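Local coordinates for protein RMD9, mitochondrial (Saccharomyces cerevisiae S288C, PDB 7A9X) that binds a dodecamer motif in the 3'-untranslated regions of mitochondrial mRNAs and takes part in their processing or stability, at residues 449-462 with 537-551. Residues are numbered along the deposited sequence; the frame is centred on the assembly and turned at random.
Sequences IDNTNNEEILDRWL and SEDRIELYLKILKRY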
loop_
_atom_site.group_PDB
_atom_site.type_symbol
_atom_site.label_atom_id
_atom_site.label_comp_id
_atom_site.label_asym_id
_atom_site.label_seq_id
_atom_site.Cartn_x
_atom_site.Cartn_y
_atom_site.Cartn_z
ATOM N N ILE A 449 18.409 14.117 17.737
ATOM C CA ILE A 449 19.034 15.353 18.186
ATOM C C ILE A 449 19.725 15.097 19.516
ATOM O O ILE A 449 19.356 14.193 20.273
ATOM C CB ILE A 449 18.015 16.506 18.322
ATOM C CG1 ILE A 449 16.938 16.146 19.350
ATOM C CG2 ILE A 449 17.406 16.846 16.968
ATOM C CD1 ILE A 449 15.997 17.288 19.675
ATOM N N ASP A 450 20.747 15.903 19.792
ATOM C CA ASP A 450 21.413 15.862 21.084
ATOM C C ASP A 450 20.879 16.903 22.054
ATOM O O ASP A 450 20.987 16.710 23.270
ATOM C CB ASP A 450 22.923 16.056 20.907
ATOM C CG ASP A 450 23.542 14.997 20.021
ATOM O OD1 ASP A 450 22.806 14.083 19.596
ATOM O OD2 ASP A 450 24.758 15.079 19.749
ATOM N N ASN A 451 20.285 17.983 21.543
ATOM C CA ASN A 451 19.790 19.083 22.370
ATOM C C ASN A 451 18.424 18.712 22.955
ATOM O O ASN A 451 17.372 19.228 22.570
ATOM C CB ASN A 451 19.729 20.365 21.553
ATOM C CG ASN A 451 19.343 21.568 22.384
ATOM O OD1 ASN A 451 19.478 21.561 23.607
ATOM N ND2 ASN A 451 18.858 22.611 21.722
ATOM N N THR A 452 18.461 17.787 23.910
ATOM C CA THR A 452 17.275 17.393 24.656
ATOM C C THR A 452 17.728 16.703 25.934
ATOM O O THR A 452 18.899 16.352 26.093
ATOM C CB THR A 452 16.357 16.482 23.831
ATOM O OG1 THR A 452 15.242 16.071 24.631
ATOM C CG2 THR A 452 17.110 15.253 23.348
ATOM N N ASN A 453 16.780 16.512 26.848
ATOM C CA ASN A 453 17.051 15.915 28.146
ATOM C C ASN A 453 16.062 14.787 28.407
ATOM O O ASN A 453 15.106 14.579 27.653
ATOM C CB ASN A 453 16.983 16.965 29.266
ATOM C CG ASN A 453 15.745 17.843 29.172
ATOM O OD1 ASN A 453 14.730 17.451 28.593
ATOM N ND2 ASN A 453 15.825 19.041 29.740
ATOM N N ASN A 454 16.304 14.050 29.493
ATOM C CA ASN A 454 15.388 12.984 29.885
ATOM C C ASN A 454 14.027 13.522 30.307
ATOM O O ASN A 454 13.053 12.760 30.327
ATOM C CB ASN A 454 16.001 12.153 31.013
ATOM C CG ASN A 454 17.153 11.287 30.539
ATOM O OD1 ASN A 454 17.734 11.531 29.481
ATOM N ND2 ASN A 454 17.485 10.264 31.319
ATOM N N GLU A 455 13.938 14.810 30.641
ATOM C CA GLU A 455 12.650 15.406 30.978
ATOM C C GLU A 455 11.763 15.520 29.744
ATOM O O GLU A 455 10.578 15.168 29.785
ATOM C CB GLU A 455 12.858 16.779 31.616
ATOM C CG GLU A 455 13.928 16.806 32.689
ATOM C CD GLU A 455 14.164 18.198 33.234
ATOM O OE1 GLU A 455 13.289 19.068 33.039
ATOM O OE2 GLU A 455 15.224 18.425 33.854
ATOM N N GLU A 456 12.320 16.017 28.635
ATOM C CA GLU A 456 11.537 16.136 27.411
ATOM C C GLU A 456 11.156 14.769 26.857
ATOM O O GLU A 456 10.066 14.612 26.296
ATOM C CB GLU A 456 12.309 16.938 26.365
ATOM C CG GLU A 456 11.508 17.238 25.112
ATOM C CD GLU A 456 12.280 18.075 24.115
ATOM O OE1 GLU A 456 11.845 18.161 22.947
ATOM O OE2 GLU A 456 13.322 18.647 24.501
ATOM N N ILE A 457 12.035 13.776 27.007
ATOM C CA ILE A 457 11.708 12.421 26.573
ATOM C C ILE A 457 10.524 11.886 27.368
ATOM O O ILE A 457 9.621 11.247 26.812
ATOM C CB ILE A 457 12.941 11.507 26.701
ATOM C CG1 ILE A 457 14.088 12.042 25.839
ATOM C CG2 ILE A 457 12.597 10.083 26.302
ATOM C CD1 ILE A 457 15.321 11.168 25.851
ATOM N N LEU A 458 10.506 12.145 28.677
ATOM C CA LEU A 458 9.366 11.749 29.497
ATOM C C LEU A 458 8.104 12.501 29.094
ATOM O O LEU A 458 7.021 11.908 29.021
ATOM C CB LEU A 458 9.677 11.983 30.976
ATOM C CG LEU A 458 10.501 10.916 31.696
ATOM C CD1 LEU A 458 10.956 11.423 33.055
ATOM C CD2 LEU A 458 9.688 9.640 31.844
ATOM N N ASP A 459 8.223 13.803 28.823
ATOM C CA ASP A 459 7.049 14.605 28.489
ATOM C C ASP A 459 6.394 14.115 27.204
ATOM O O ASP A 459 5.169 13.960 27.137
ATOM C CB ASP A 459 7.435 16.079 28.369
ATOM C CG ASP A 459 7.899 16.669 29.685
ATOM O OD1 ASP A 459 7.376 16.257 30.743
ATOM O OD2 ASP A 459 8.792 17.541 29.662
ATOM N N ARG A 460 7.196 13.870 26.166
ATOM C CA ARG A 460 6.635 13.391 24.911
ATOM C C ARG A 460 6.159 11.948 25.015
ATOM O O ARG A 460 5.287 11.537 24.242
ATOM C CB ARG A 460 7.659 13.545 23.784
ATOM C CG ARG A 460 8.037 14.994 23.508
ATOM C CD ARG A 460 8.759 15.154 22.179
ATOM N NE ARG A 460 9.210 16.528 21.977
ATOM C CZ ARG A 460 8.465 17.492 21.445
ATOM N NH1 ARG A 460 7.223 17.240 21.055
ATOM N NH2 ARG A 460 8.963 18.713 21.304
ATOM N N TRP A 461 6.705 11.171 25.955
ATOM C CA TRP A 461 6.176 9.834 26.199
ATOM C C TRP A 461 4.865 9.888 26.970
ATOM O O TRP A 461 3.920 9.163 26.643
ATOM C CB TRP A 461 7.194 8.985 26.960
ATOM C CG TRP A 461 6.594 7.736 27.546
ATOM C CD1 TRP A 461 6.117 7.573 28.818
ATOM C CD2 TRP A 461 6.387 6.484 26.878
ATOM N NE1 TRP A 461 5.633 6.297 28.982
ATOM C CE2 TRP A 461 5.788 5.608 27.807
ATOM C CE3 TRP A 461 6.653 6.017 25.587
ATOM C CZ2 TRP A 461 5.453 4.294 27.486
ATOM C CZ3 TRP A 461 6.319 4.711 25.271
ATOM C CH2 TRP A 461 5.726 3.865 26.216
ATOM N N LEU A 462 4.796 10.735 28.001
ATOM C CA LEU A 462 3.564 10.865 28.771
ATOM C C LEU A 462 2.419 11.356 27.896
ATOM O O LEU A 462 1.309 10.814 27.948
ATOM C CB LEU A 462 3.781 11.811 29.955
ATOM C CG LEU A 462 4.709 11.321 31.068
ATOM C CD1 LEU A 462 4.991 12.436 32.063
ATOM C CD2 LEU A 462 4.117 10.108 31.768
ATOM N N SER A 537 19.599 13.663 33.723
ATOM C CA SER A 537 19.491 13.695 32.268
ATOM C C SER A 537 20.809 13.307 31.608
ATOM O O SER A 537 21.117 13.762 30.507
ATOM C CB SER A 537 19.058 15.082 31.788
ATOM O OG SER A 537 17.769 15.414 32.274
ATOM N N GLU A 538 21.587 12.462 32.284
ATOM C CA GLU A 538 22.869 12.017 31.758
ATOM C C GLU A 538 22.809 10.649 31.092
ATOM O O GLU A 538 23.758 10.280 30.391
ATOM C CB GLU A 538 23.927 11.988 32.871
ATOM C CG GLU A 538 24.237 13.344 33.486
ATOM C CD GLU A 538 23.401 13.636 34.717
ATOM O OE1 GLU A 538 22.815 12.686 35.279
ATOM O OE2 GLU A 538 23.332 14.815 35.123
ATOM N N ASP A 539 21.731 9.888 31.285
ATOM C CA ASP A 539 21.636 8.538 30.741
ATOM C C ASP A 539 20.219 8.290 30.248
ATOM O O ASP A 539 19.268 8.344 31.033
ATOM C CB ASP A 539 22.034 7.496 31.791
ATOM C CG ASP A 539 22.398 6.160 31.176
ATOM O OD1 ASP A 539 21.611 5.641 30.358
ATOM O OD2 ASP A 539 23.480 5.632 31.503
ATOM N N ARG A 540 20.085 8.006 28.952
ATOM C CA ARG A 540 18.781 7.712 28.367
ATOM C C ARG A 540 18.403 6.241 28.469
ATOM O O ARG A 540 17.209 5.923 28.532
ATOM C CB ARG A 540 18.749 8.132 26.894
ATOM C CG ARG A 540 19.066 9.591 26.639
ATOM C CD ARG A 540 18.789 9.937 25.187
ATOM N NE ARG A 540 19.255 11.273 24.829
ATOM C CZ ARG A 540 19.052 11.839 23.644
ATOM N NH1 ARG A 540 19.513 13.057 23.400
ATOM N NH2 ARG A 540 18.385 11.187 22.702
ATOM N N ILE A 541 19.384 5.335 28.481
ATOM C CA ILE A 541 19.070 3.909 28.540
ATOM C C ILE A 541 18.445 3.556 29.885
ATOM O O ILE A 541 17.551 2.702 29.968
ATOM C CB ILE A 541 20.330 3.071 28.254
ATOM C CG1 ILE A 541 20.804 3.310 26.819
ATOM C CG2 ILE A 541 20.064 1.594 28.492
ATOM C CD1 ILE A 541 22.002 2.482 26.427
ATOM N N GLU A 542 18.890 4.215 30.957
ATOM C CA GLU A 542 18.292 3.973 32.267
ATOM C C GLU A 542 16.842 4.443 32.311
ATOM O O GLU A 542 15.976 3.755 32.863
ATOM C CB GLU A 542 19.115 4.658 33.356
ATOM C CG GLU A 542 20.550 4.164 33.425
ATOM C CD GLU A 542 21.278 4.669 34.652
ATOM O OE1 GLU A 542 22.034 3.883 35.263
ATOM O OE2 GLU A 542 21.091 5.851 35.009
ATOM N N LEU A 543 16.558 5.611 31.730
ATOM C CA LEU A 543 15.176 6.073 31.643
ATOM C C LEU A 543 14.337 5.127 30.792
ATOM O O LEU A 543 13.166 4.869 31.101
ATOM C CB LEU A 543 15.132 7.490 31.070
ATOM C CG LEU A 543 13.735 8.095 30.916
ATOM C CD1 LEU A 543 13.086 8.296 32.277
ATOM C CD2 LEU A 543 13.795 9.403 30.148
ATOM N N TYR A 544 14.926 4.595 29.720
ATOM C CA TYR A 544 14.217 3.667 28.846
ATOM C C TYR A 544 13.818 2.399 29.593
ATOM O O TYR A 544 12.676 1.937 29.489
ATOM C CB TYR A 544 15.096 3.342 27.640
ATOM C CG TYR A 544 14.638 2.169 26.806
ATOM C CD1 TYR A 544 13.597 2.301 25.896
ATOM C CD2 TYR A 544 15.267 0.936 26.911
ATOM C CE1 TYR A 544 13.187 1.231 25.125
ATOM C CE2 TYR A 544 14.867 -0.137 26.144
ATOM C CZ TYR A 544 13.826 0.017 25.251
ATOM O OH TYR A 544 13.422 -1.049 24.485
ATOM N N LEU A 545 14.750 1.826 30.359
ATOM C CA LEU A 545 14.443 0.615 31.113
ATOM C C LEU A 545 13.501 0.896 32.274
ATOM O O LEU A 545 12.771 -0.001 32.711
ATOM C CB LEU A 545 15.732 -0.029 31.619
ATOM C CG LEU A 545 16.642 -0.622 30.546
ATOM C CD1 LEU A 545 17.967 -1.045 31.153
ATOM C CD2 LEU A 545 15.962 -1.801 29.865
ATOM N N LYS A 546 13.506 2.126 32.789
ATOM C CA LYS A 546 12.593 2.472 33.873
ATOM C C LYS A 546 11.156 2.555 33.376
ATOM O O LYS A 546 10.232 2.081 34.047
ATOM C CB LYS A 546 13.020 3.793 34.511
ATOM C CG LYS A 546 12.049 4.319 35.550
ATOM C CD LYS A 546 12.494 5.670 36.071
ATOM C CE LYS A 546 13.851 5.579 36.743
ATOM N NZ LYS A 546 14.266 6.890 37.306
ATOM N N ILE A 547 10.950 3.144 32.197
ATOM C CA ILE A 547 9.602 3.267 31.653
ATOM C C ILE A 547 9.068 1.907 31.224
ATOM O O ILE A 547 7.878 1.613 31.391
ATOM C CB ILE A 547 9.589 4.275 30.491
ATOM C CG1 ILE A 547 10.109 5.634 30.964
ATOM C CG2 ILE A 547 8.191 4.417 29.929
ATOM C CD1 ILE A 547 10.245 6.651 29.861
ATOM N N LEU A 548 9.935 1.056 30.667
ATOM C CA LEU A 548 9.515 -0.288 30.284
ATOM C C LEU A 548 8.971 -1.053 31.483
ATOM O O LEU A 548 7.876 -1.625 31.425
ATOM C CB LEU A 548 10.682 -1.050 29.657
ATOM C CG LEU A 548 11.067 -0.743 28.213
ATOM C CD1 LEU A 548 12.146 -1.711 27.764
ATOM C CD2 LEU A 548 9.854 -0.825 27.301
ATOM N N LYS A 549 9.726 -1.069 32.584
ATOM C CA LYS A 549 9.281 -1.787 33.772
ATOM C C LYS A 549 8.084 -1.106 34.423
ATOM O O LYS A 549 7.227 -1.784 35.000
ATOM C CB LYS A 549 10.437 -1.912 34.763
ATOM C CG LYS A 549 10.287 -3.049 35.758
ATOM C CD LYS A 549 11.592 -3.298 36.495
ATOM C CE LYS A 549 11.485 -4.497 37.420
ATOM N NZ LYS A 549 10.478 -4.280 38.495
ATOM N N ARG A 550 8.000 0.225 34.336
ATOM C CA ARG A 550 6.885 0.935 34.954
ATOM C C ARG A 550 5.589 0.722 34.180
ATOM O O ARG A 550 4.515 0.609 34.783
ATOM C CB ARG A 550 7.206 2.425 35.062
ATOM C CG ARG A 550 6.086 3.268 35.660
ATOM C CD ARG A 550 5.715 2.797 37.059
ATOM N NE ARG A 550 4.718 3.663 37.684
ATOM C CZ ARG A 550 5.008 4.666 38.507
ATOM N NH1 ARG A 550 4.036 5.402 39.029
ATOM N NH2 ARG A 550 6.271 4.933 38.811
ATOM N N TYR A 551 5.664 0.664 32.850
ATOM C CA TYR A 551 4.480 0.570 32.006
ATOM C C TYR A 551 4.249 -0.831 31.447
ATOM O O TYR A 551 3.404 -1.000 30.562
ATOM C CB TYR A 551 4.570 1.583 30.863
ATOM C CG TYR A 551 4.286 3.006 31.292
ATOM C CD1 TYR A 551 5.258 3.770 31.923
ATOM C CD2 TYR A 551 3.042 3.583 31.066
ATOM C CE1 TYR A 551 5.000 5.070 32.318
ATOM C CE2 TYR A 551 2.774 4.881 31.457
ATOM C CZ TYR A 551 3.755 5.620 32.083
ATOM O OH TYR A 551 3.489 6.913 32.471
#
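Asn454, in the first turn of helix 454-462, gives ND2 to the backbone oxygen of Asp539, just ahead of helix 540-551; ND2 and O are 2.6 Å apart. The oxygen lies in the plane of the amide, while the donor sits 49° out of the carbonyl plane, above it. On the same residue, the backbone N makes a weak bond to Ser537 OG.

Arg540 runs extended from CG to NE beside this junction. Its CD meets Ile457 CD1 at 3.7 Å, the two side chains crossing at about a right angle, and NH1 reaches Ile449 O at the guanidinium edge in a weak but nearly straight bond. NH2 turns to the carbonyls of Leu446 and Ala487, and Trp491 adds a cation-pi contact.

Farther along, the contact becomes apolar. Leu543, with CG anti to the backbone N (chi1 180°), forks over helix 454-462: CD2 packs on Asn454 CB and CD1 lies 3.7 Å from Leu458 CD2. That same Leu458 methyl also touches Ile547 CD1. Ile547 CG2 sits over one face of the Trp461 indole, 3.4 Å from CE2, and Leu481 and Leu484 of helix 478-486 add to the tryptophan's packing. The indole directs its NE1 edge at the face of Tyr551, a T-shaped pair with planes at 85° and NE1 3.6 Å from CE1.

The two helices run roughly parallel, and the contact joins helix 454-470, within the span assigned to the eighth PPR repeat, to helix 540-551, which lies beyond that span, consistent with the helix-on-helix packing of the PPR alpha-solenoid carrying on past the last assigned repeat.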